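Local coordinates for purine nucleoside phosphorylase (Thermus thermophilus, PDB 1ODK), which probably catalyses the reversible phosphorolysis of purine nucleosides, releasing the free base and ribose 1-phosphate, as a hexameric member of the phosphorylase superfamily, at residues V86-L98 and A167-E181. Residues are numbered along the deposited sequence; the frame is centred on the assembly and turned at random.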
# COMPACT_ATOMS: atom_id res chain seq x y z
N VAL B 86 -5.83 -30.55 9.33
CA VAL B 86 -6.42 -30.49 8.01
C VAL B 86 -7.79 -29.81 8.00
O VAL B 86 -8.74 -30.30 8.61
CB VAL B 86 -6.55 -31.91 7.39
CG1 VAL B 86 -7.26 -31.84 6.04
CG2 VAL B 86 -5.17 -32.53 7.24
N ARG B 87 -7.86 -28.67 7.33
CA ARG B 87 -9.13 -27.96 7.23
C ARG B 87 -10.03 -28.71 6.26
O ARG B 87 -9.60 -29.18 5.21
CB ARG B 87 -8.92 -26.53 6.70
CG ARG B 87 -10.21 -25.86 6.23
CD ARG B 87 -10.03 -24.36 5.95
NE ARG B 87 -11.04 -23.84 5.03
CZ ARG B 87 -12.34 -23.79 5.27
NH1 ARG B 87 -12.83 -24.23 6.43
NH2 ARG B 87 -13.17 -23.31 4.35
N VAL B 88 -11.29 -28.86 6.65
CA VAL B 88 -12.29 -29.49 5.80
C VAL B 88 -13.44 -28.51 5.81
O VAL B 88 -14.00 -28.19 6.86
CB VAL B 88 -12.76 -30.87 6.34
CG1 VAL B 88 -11.64 -31.89 6.18
CG2 VAL B 88 -13.17 -30.76 7.81
N GLY B 89 -13.79 -28.00 4.64
CA GLY B 89 -14.87 -27.04 4.59
C GLY B 89 -15.50 -26.91 3.23
O GLY B 89 -15.30 -27.75 2.35
N THR B 90 -16.28 -25.84 3.06
CA THR B 90 -16.97 -25.57 1.82
C THR B 90 -16.34 -24.38 1.12
O THR B 90 -15.63 -23.58 1.74
CB THR B 90 -18.44 -25.26 2.08
OG1 THR B 90 -18.53 -24.25 3.09
CG2 THR B 90 -19.17 -26.52 2.54
N ALA B 91 -16.60 -24.26 -0.18
CA ALA B 91 -16.05 -23.16 -0.96
C ALA B 91 -16.98 -22.79 -2.11
O ALA B 91 -17.73 -23.64 -2.60
CB ALA B 91 -14.67 -23.54 -1.50
N GLY B 92 -16.92 -21.53 -2.50
CA GLY B 92 -17.74 -21.05 -3.60
C GLY B 92 -16.90 -21.04 -4.86
O GLY B 92 -15.88 -20.35 -4.93
N ALA B 93 -17.32 -21.80 -5.86
CA ALA B 93 -16.59 -21.89 -7.11
C ALA B 93 -16.46 -20.53 -7.79
O ALA B 93 -17.42 -19.77 -7.88
CB ALA B 93 -17.26 -22.87 -8.06
N ALA B 94 -15.25 -20.23 -8.26
CA ALA B 94 -14.99 -18.97 -8.96
C ALA B 94 -15.14 -19.21 -10.45
O ALA B 94 -15.43 -18.30 -11.22
CB ALA B 94 -13.58 -18.48 -8.64
N SER B 95 -14.93 -20.47 -10.86
CA SER B 95 -15.03 -20.86 -12.26
C SER B 95 -16.33 -21.61 -12.51
O SER B 95 -16.96 -22.12 -11.59
CB SER B 95 -13.86 -21.79 -12.62
OG SER B 95 -12.64 -21.35 -12.04
N SER B 96 -16.72 -21.68 -13.78
CA SER B 96 -17.94 -22.38 -14.16
C SER B 96 -17.59 -23.86 -14.33
O SER B 96 -18.47 -24.71 -14.39
CB SER B 96 -18.48 -21.83 -15.48
OG SER B 96 -17.53 -22.00 -16.52
N ASP B 97 -16.30 -24.15 -14.39
CA ASP B 97 -15.82 -25.51 -14.57
C ASP B 97 -16.07 -26.37 -13.33
O ASP B 97 -16.27 -27.58 -13.44
CB ASP B 97 -14.33 -25.51 -14.91
CG ASP B 97 -13.86 -26.83 -15.50
OD1 ASP B 97 -12.67 -26.92 -15.87
OD2 ASP B 97 -14.68 -27.77 -15.60
N LEU B 98 -16.05 -25.75 -12.15
CA LEU B 98 -16.28 -26.48 -10.91
C LEU B 98 -17.77 -26.62 -10.61
O LEU B 98 -18.53 -25.65 -10.68
CB LEU B 98 -15.60 -25.78 -9.73
CG LEU B 98 -14.09 -25.97 -9.59
CD1 LEU B 98 -13.57 -25.12 -8.44
CD2 LEU B 98 -13.78 -27.44 -9.33
N ALA B 167 -14.92 -12.67 -9.15
CA ALA B 167 -14.57 -14.08 -9.02
C ALA B 167 -14.00 -14.60 -10.33
O ALA B 167 -12.97 -15.29 -10.34
CB ALA B 167 -15.79 -14.89 -8.62
N ARG B 168 -14.65 -14.25 -11.44
CA ARG B 168 -14.20 -14.69 -12.76
C ARG B 168 -12.82 -14.13 -13.08
O ARG B 168 -12.00 -14.81 -13.70
CB ARG B 168 -15.19 -14.27 -13.85
CG ARG B 168 -16.61 -14.73 -13.62
CD ARG B 168 -17.43 -14.62 -14.91
NE ARG B 168 -18.85 -14.42 -14.65
CZ ARG B 168 -19.40 -13.23 -14.41
NH1 ARG B 168 -18.64 -12.14 -14.40
NH2 ARG B 168 -20.70 -13.13 -14.18
N ALA B 169 -12.58 -12.89 -12.67
CA ALA B 169 -11.28 -12.25 -12.90
C ALA B 169 -10.19 -13.03 -12.17
O ALA B 169 -9.12 -13.30 -12.73
CB ALA B 169 -11.31 -10.81 -12.42
N TRP B 170 -10.45 -13.40 -10.92
CA TRP B 170 -9.49 -14.16 -10.14
C TRP B 170 -9.25 -15.55 -10.72
O TRP B 170 -8.14 -16.08 -10.64
CB TRP B 170 -9.96 -14.29 -8.68
CG TRP B 170 -9.54 -13.12 -7.83
CD1 TRP B 170 -10.35 -12.16 -7.30
CD2 TRP B 170 -8.21 -12.79 -7.43
NE1 TRP B 170 -9.60 -11.24 -6.60
CE2 TRP B 170 -8.28 -11.61 -6.67
CE3 TRP B 170 -6.95 -13.37 -7.66
CZ2 TRP B 170 -7.15 -11.00 -6.12
CZ3 TRP B 170 -5.82 -12.77 -7.12
CH2 TRP B 170 -5.93 -11.59 -6.36
N ALA B 171 -10.28 -16.15 -11.31
CA ALA B 171 -10.14 -17.48 -11.90
C ALA B 171 -9.13 -17.44 -13.04
O ALA B 171 -8.45 -18.43 -13.31
CB ALA B 171 -11.49 -17.98 -12.42
N ARG B 172 -9.02 -16.29 -13.71
CA ARG B 172 -8.08 -16.15 -14.81
C ARG B 172 -6.65 -16.19 -14.27
O ARG B 172 -5.70 -16.33 -15.04
CB ARG B 172 -8.33 -14.85 -15.58
CG ARG B 172 -9.64 -14.87 -16.36
CD ARG B 172 -9.69 -13.78 -17.43
NE ARG B 172 -9.97 -12.45 -16.89
CZ ARG B 172 -11.18 -12.01 -16.58
NH1 ARG B 172 -12.24 -12.78 -16.77
NH2 ARG B 172 -11.34 -10.79 -16.09
N TYR B 173 -6.51 -16.08 -12.95
CA TYR B 173 -5.20 -16.13 -12.32
C TYR B 173 -5.00 -17.45 -11.57
O TYR B 173 -4.09 -17.58 -10.75
CB TYR B 173 -5.02 -14.94 -11.38
CG TYR B 173 -4.85 -13.64 -12.13
CD1 TYR B 173 -3.58 -13.14 -12.40
CD2 TYR B 173 -5.95 -12.96 -12.65
CE1 TYR B 173 -3.40 -11.98 -13.16
CE2 TYR B 173 -5.79 -11.81 -13.42
CZ TYR B 173 -4.51 -11.33 -13.67
OH TYR B 173 -4.35 -10.20 -14.44
N GLY B 174 -5.87 -18.42 -11.84
CA GLY B 174 -5.75 -19.73 -11.22
C GLY B 174 -6.62 -20.04 -10.01
O GLY B 174 -6.60 -21.18 -9.52
N VAL B 175 -7.37 -19.07 -9.51
CA VAL B 175 -8.22 -19.31 -8.35
C VAL B 175 -9.41 -20.19 -8.73
O VAL B 175 -10.19 -19.84 -9.61
CB VAL B 175 -8.75 -18.00 -7.73
CG1 VAL B 175 -9.70 -18.31 -6.56
CG2 VAL B 175 -7.58 -17.15 -7.25
N LEU B 176 -9.54 -21.32 -8.06
CA LEU B 176 -10.62 -22.25 -8.35
C LEU B 176 -11.89 -21.91 -7.59
O LEU B 176 -12.99 -22.06 -8.11
CB LEU B 176 -10.20 -23.67 -8.00
CG LEU B 176 -8.97 -24.22 -8.70
CD1 LEU B 176 -8.64 -25.59 -8.15
CD2 LEU B 176 -9.22 -24.28 -10.20
N ALA B 177 -11.73 -21.45 -6.35
CA ALA B 177 -12.87 -21.12 -5.51
C ALA B 177 -12.43 -20.22 -4.35
O ALA B 177 -11.24 -20.04 -4.12
CB ALA B 177 -13.49 -22.41 -4.96
N PHE B 178 -13.42 -19.68 -3.64
CA PHE B 178 -13.17 -18.80 -2.50
C PHE B 178 -13.64 -19.44 -1.20
O PHE B 178 -14.69 -20.07 -1.15
CB PHE B 178 -13.92 -17.47 -2.66
CG PHE B 178 -13.36 -16.57 -3.71
CD1 PHE B 178 -13.50 -16.88 -5.06
CD2 PHE B 178 -12.68 -15.41 -3.35
CE1 PHE B 178 -12.96 -16.05 -6.04
CE2 PHE B 178 -12.15 -14.57 -4.33
CZ PHE B 178 -12.29 -14.89 -5.67
N GLU B 179 -12.85 -19.28 -0.15
CA GLU B 179 -13.22 -19.78 1.17
C GLU B 179 -12.68 -18.73 2.15
O GLU B 179 -12.28 -17.65 1.72
CB GLU B 179 -12.66 -21.19 1.41
CG GLU B 179 -11.21 -21.40 1.05
CD GLU B 179 -10.29 -20.92 2.14
OE1 GLU B 179 -10.32 -21.51 3.24
OE2 GLU B 179 -9.54 -19.96 1.89
N MET B 180 -12.67 -19.01 3.45
CA MET B 180 -12.24 -17.97 4.38
C MET B 180 -11.33 -18.40 5.52
O MET B 180 -11.35 -17.79 6.59
CB MET B 180 -13.50 -17.32 4.98
CG MET B 180 -14.48 -16.77 3.94
SD MET B 180 -16.07 -16.24 4.66
CE MET B 180 -15.53 -14.82 5.61
N GLU B 181 -10.51 -19.43 5.32
CA GLU B 181 -9.66 -19.88 6.41
C GLU B 181 -8.27 -20.39 6.05
O GLU B 181 -7.32 -20.25 6.82
CB GLU B 181 -10.38 -21.00 7.19
CG GLU B 181 -11.64 -20.56 7.94
CD GLU B 181 -12.88 -20.45 7.07
OE1 GLU B 181 -13.90 -19.93 7.58
OE2 GLU B 181 -12.86 -20.88 5.89
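Gly92 and Phe178 form an antiparallel hydrogen-bonded pair, Gly92 N to Phe178 O at 3.0 Å and Phe178 N to Gly92 O at 2.9 Å, and Ala93 faces Ala177 as the next, non-hydrogen-bonded pair. A nearly straight bond from Ala94 N to Leu176 O (2.9 Å) ends this short ladder; the N-to-C directions of the two strand segments are 126° apart, well short of antiparallel. The CB of Ala94 sits at the edge of the Phe178 ring, 3.6 Å from CE1, and also packs against Ala167 and Ala171 of the helix before strand 175-179. Leu98 CD1 lies against Leu176 CB. At the other end, Arg87, with CG anti to the backbone N (chi1 165°) and its chain extended, reaches two buried glutamates. Its NE bonds Glu179 OE1 at 3.0 Å, tilted 30° from the guanidinium plane, whereas Glu181 OE2 lies over one guanidinium face, 2.9 Å from NH2, a purely ionic pairing. Glu179 OE1 also accepts Glu181 N and Ala182 N; Ser155 OG and Gly66 N bond Glu179 OE2 and Glu181 OE1. A methionine in place of Arg87 would probably leave both carboxylates without their shared positive charge. The network thus probably offsets part of the buried negative charge where the strands of this phosphorylase-fold sheet splay apart.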